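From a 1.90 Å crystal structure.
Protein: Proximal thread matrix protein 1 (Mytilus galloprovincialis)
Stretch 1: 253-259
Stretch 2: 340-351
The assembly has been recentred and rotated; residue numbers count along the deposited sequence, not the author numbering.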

# COMPACT_ATOMS: atom_id res chain seq x y z
N ALA A 253 12.91 -7.85 10.21
CA ALA A 253 12.21 -6.56 10.20
C ALA A 253 12.68 -5.65 11.34
O ALA A 253 13.14 -6.13 12.38
CB ALA A 253 10.72 -6.78 10.28
N ASP A 254 12.58 -4.35 11.10
CA ASP A 254 12.88 -3.33 12.12
C ASP A 254 11.58 -2.58 12.39
O ASP A 254 11.04 -1.92 11.49
CB ASP A 254 13.93 -2.32 11.63
CG ASP A 254 15.34 -2.90 11.58
OD1 ASP A 254 15.69 -3.85 12.33
OD2 ASP A 254 16.12 -2.36 10.77
N ILE A 255 11.07 -2.71 13.61
CA ILE A 255 9.74 -2.22 13.95
C ILE A 255 9.79 -1.16 15.03
O ILE A 255 10.25 -1.42 16.15
CB ILE A 255 8.84 -3.34 14.53
CG1 ILE A 255 8.88 -4.60 13.67
CG2 ILE A 255 7.41 -2.85 14.70
CD1 ILE A 255 8.14 -4.48 12.40
N ALA A 256 9.28 0.02 14.73
CA ALA A 256 9.22 1.09 15.72
C ALA A 256 7.80 1.39 16.17
O ALA A 256 6.93 1.73 15.36
CB ALA A 256 9.90 2.34 15.18
N PHE A 257 7.56 1.27 17.48
CA PHE A 257 6.33 1.77 18.08
C PHE A 257 6.51 3.25 18.34
O PHE A 257 7.46 3.65 19.01
CB PHE A 257 6.03 1.09 19.41
CG PHE A 257 5.70 -0.37 19.29
CD1 PHE A 257 4.50 -0.76 18.74
CD2 PHE A 257 6.58 -1.33 19.74
CE1 PHE A 257 4.20 -2.11 18.63
CE2 PHE A 257 6.29 -2.68 19.65
CZ PHE A 257 5.09 -3.07 19.09
N VAL A 258 5.62 4.05 17.81
CA VAL A 258 5.65 5.49 18.02
C VAL A 258 4.34 5.82 18.70
O VAL A 258 3.29 5.84 18.05
CB VAL A 258 5.76 6.24 16.70
CG1 VAL A 258 5.76 7.75 16.94
CG2 VAL A 258 7.03 5.80 15.95
N PHE A 259 4.39 6.01 20.02
CA PHE A 259 3.14 6.15 20.75
C PHE A 259 3.00 7.31 21.73
O PHE A 259 3.97 7.83 22.28
CB PHE A 259 2.75 4.84 21.42
CG PHE A 259 3.62 4.41 22.55
CD1 PHE A 259 3.33 4.81 23.86
CD2 PHE A 259 4.67 3.53 22.34
CE1 PHE A 259 4.12 4.38 24.92
CE2 PHE A 259 5.46 3.09 23.40
CZ PHE A 259 5.19 3.52 24.69
N ASP A 340 6.39 15.14 15.67
CA ASP A 340 7.70 14.99 16.31
C ASP A 340 8.06 13.51 16.49
O ASP A 340 9.22 13.12 16.29
CB ASP A 340 7.70 15.68 17.67
CG ASP A 340 7.74 17.19 17.56
OD1 ASP A 340 6.81 17.79 16.98
OD2 ASP A 340 8.73 17.78 18.06
N GLY A 341 7.08 12.70 16.88
CA GLY A 341 7.26 11.26 17.01
C GLY A 341 7.78 10.62 15.73
O GLY A 341 8.72 9.83 15.74
N LEU A 342 7.15 10.97 14.62
CA LEU A 342 7.55 10.46 13.31
C LEU A 342 8.94 10.97 12.89
O LEU A 342 9.76 10.20 12.38
CB LEU A 342 6.51 10.83 12.26
CG LEU A 342 5.16 10.10 12.37
CD1 LEU A 342 4.14 10.73 11.46
CD2 LEU A 342 5.30 8.60 12.07
N GLU A 343 9.20 12.27 13.10
CA GLU A 343 10.53 12.84 12.84
C GLU A 343 11.61 12.11 13.64
O GLU A 343 12.67 11.75 13.11
CB GLU A 343 10.56 14.34 13.20
CG GLU A 343 11.95 14.99 13.02
CD GLU A 343 12.24 16.13 14.02
OE1 GLU A 343 11.73 16.13 15.17
OE2 GLU A 343 12.99 17.05 13.64
N ASN A 344 11.35 11.88 14.92
CA ASN A 344 12.29 11.20 15.77
C ASN A 344 12.58 9.77 15.26
O ASN A 344 13.74 9.34 15.22
CB ASN A 344 11.77 11.18 17.22
CG ASN A 344 12.81 10.72 18.21
OD1 ASN A 344 13.17 9.54 18.25
ND2 ASN A 344 13.27 11.63 19.04
N ALA A 345 11.55 9.06 14.83
CA ALA A 345 11.75 7.71 14.30
C ALA A 345 12.65 7.83 13.07
O ALA A 345 13.57 7.03 12.88
CB ALA A 345 10.43 7.07 13.93
N ARG A 346 12.40 8.84 12.25
CA ARG A 346 13.13 9.01 11.00
C ARG A 346 14.61 9.35 11.23
O ARG A 346 15.50 8.79 10.57
CB ARG A 346 12.48 10.07 10.14
CG ARG A 346 13.16 10.27 8.78
CD ARG A 346 12.36 11.21 7.89
NE ARG A 346 12.24 12.56 8.44
CZ ARG A 346 13.13 13.53 8.26
NH1 ARG A 346 14.22 13.32 7.52
NH2 ARG A 346 12.92 14.72 8.81
N LEU A 347 14.87 10.25 12.18
CA LEU A 347 16.21 10.75 12.39
C LEU A 347 17.02 9.93 13.39
O LEU A 347 18.25 9.88 13.30
CB LEU A 347 16.16 12.22 12.83
CG LEU A 347 15.54 13.18 11.81
CD1 LEU A 347 15.52 14.61 12.37
CD2 LEU A 347 16.30 13.14 10.47
N GLU A 348 16.35 9.29 14.34
CA GLU A 348 17.05 8.63 15.44
C GLU A 348 16.89 7.11 15.55
O GLU A 348 17.64 6.48 16.28
CB GLU A 348 16.62 9.25 16.77
CG GLU A 348 17.01 10.69 16.87
CD GLU A 348 17.44 11.07 18.26
OE1 GLU A 348 16.88 10.51 19.21
OE2 GLU A 348 18.35 11.92 18.38
N VAL A 349 15.92 6.53 14.86
CA VAL A 349 15.69 5.08 14.95
C VAL A 349 16.17 4.35 13.69
O VAL A 349 16.96 3.43 13.78
CB VAL A 349 14.21 4.75 15.22
CG1 VAL A 349 13.95 3.22 15.11
CG2 VAL A 349 13.79 5.25 16.59
N PHE A 350 15.71 4.76 12.52
CA PHE A 350 15.97 3.96 11.31
C PHE A 350 17.35 4.10 10.65
O PHE A 350 17.90 3.10 10.16
CB PHE A 350 14.85 4.16 10.30
CG PHE A 350 13.57 3.53 10.74
CD1 PHE A 350 13.49 2.16 10.91
CD2 PHE A 350 12.47 4.29 11.03
CE1 PHE A 350 12.33 1.56 11.34
CE2 PHE A 350 11.30 3.71 11.46
CZ PHE A 350 11.23 2.32 11.61
N PRO A 351 17.95 5.30 10.66
CA PRO A 351 19.25 5.37 9.96
C PRO A 351 20.27 4.40 10.55
O PRO A 351 20.68 3.49 9.83
CB PRO A 351 19.72 6.82 10.21
CG PRO A 351 18.50 7.57 10.64
CD PRO A 351 17.65 6.55 11.38

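The contact between strand 253-259 and the stretch 340-351, helical for most of its length, is a small, largely apolar packing against one side of a β-strand, mostly by van der Waals contact of side chains and backbone, with no hydrogen bond crossing between the two. It illustrates a general principle of α/β architecture: where helix and strand run close together, small residues lie where the backbones come close, and larger side chains reach across the wider parts. The two segments run nearly antiparallel, at 156° between their N-to-C directions, and their axes approach to 8.6 Å. The two stretches bury 265 Å², both sides summed. Every residue in the contact is buried in the assembly, so the small and apolar side chains sit in the interior.

The alternation of an extended strand supplies the first half of the fit. Asp-254, Ala-256 and Val-258 direct their CA-to-CB bonds toward the helix, while Ile-255 between them points away. The helix answers with Gly-341, Ala-345 and Val-349, spaced four residues apart so that successive turns present them along the same side.

Near the first residues of stretch 340-351 the approach is tightest, with the CA atoms of Val-258 and Gly-341 6.1 Å apart. Val-258, in the t rotamer, lays CG1 3.7 Å from the backbone C of Gly-341. A glycine suits this place because an ideal CB here would sit 2.9 Å from Val-258 CG1, a clash; without one, the valine methyl packs directly on the main chain. The other branch of the same valine reaches along the helix: Val-258 CG2 lies 4.2 Å from Ala-345 CB. A β-branched side chain thus spans a full helical turn, and the short methyl of Ala-345 meets it where the segments are close.

Farther along, Ala-256 is the small partner. Ala-256 CB lies 4.1 Å from Val-349 CG1 and 3.8 Å from Phe-350 CZ, so a single methyl is met by both residues. The helix widens here into a π-type turn: Ala-345 O accepts from both Val-349 N and Phe-350 N, each at 3.1 Å. Although the CA-to-CB bond of Phe-350 runs sideways, its m rotamer brings the end of the ring nearer to the strand. The CA atoms of Asp-254 and Phe-350 are 8.0 Å apart, and the long aromatic side chain bridges this wider gap.

Asp-254 O lies at the edge of the Phe-350 ring, near its plane, 3.7 Å from Phe-350 CE1; Asp-254 CB is 4.2 Å from Phe-350 CE1. The carboxylate of this buried aspartate is hydrogen-bonded elsewhere in the structure, so its charged end is satisfied while its CB contributes to the packing.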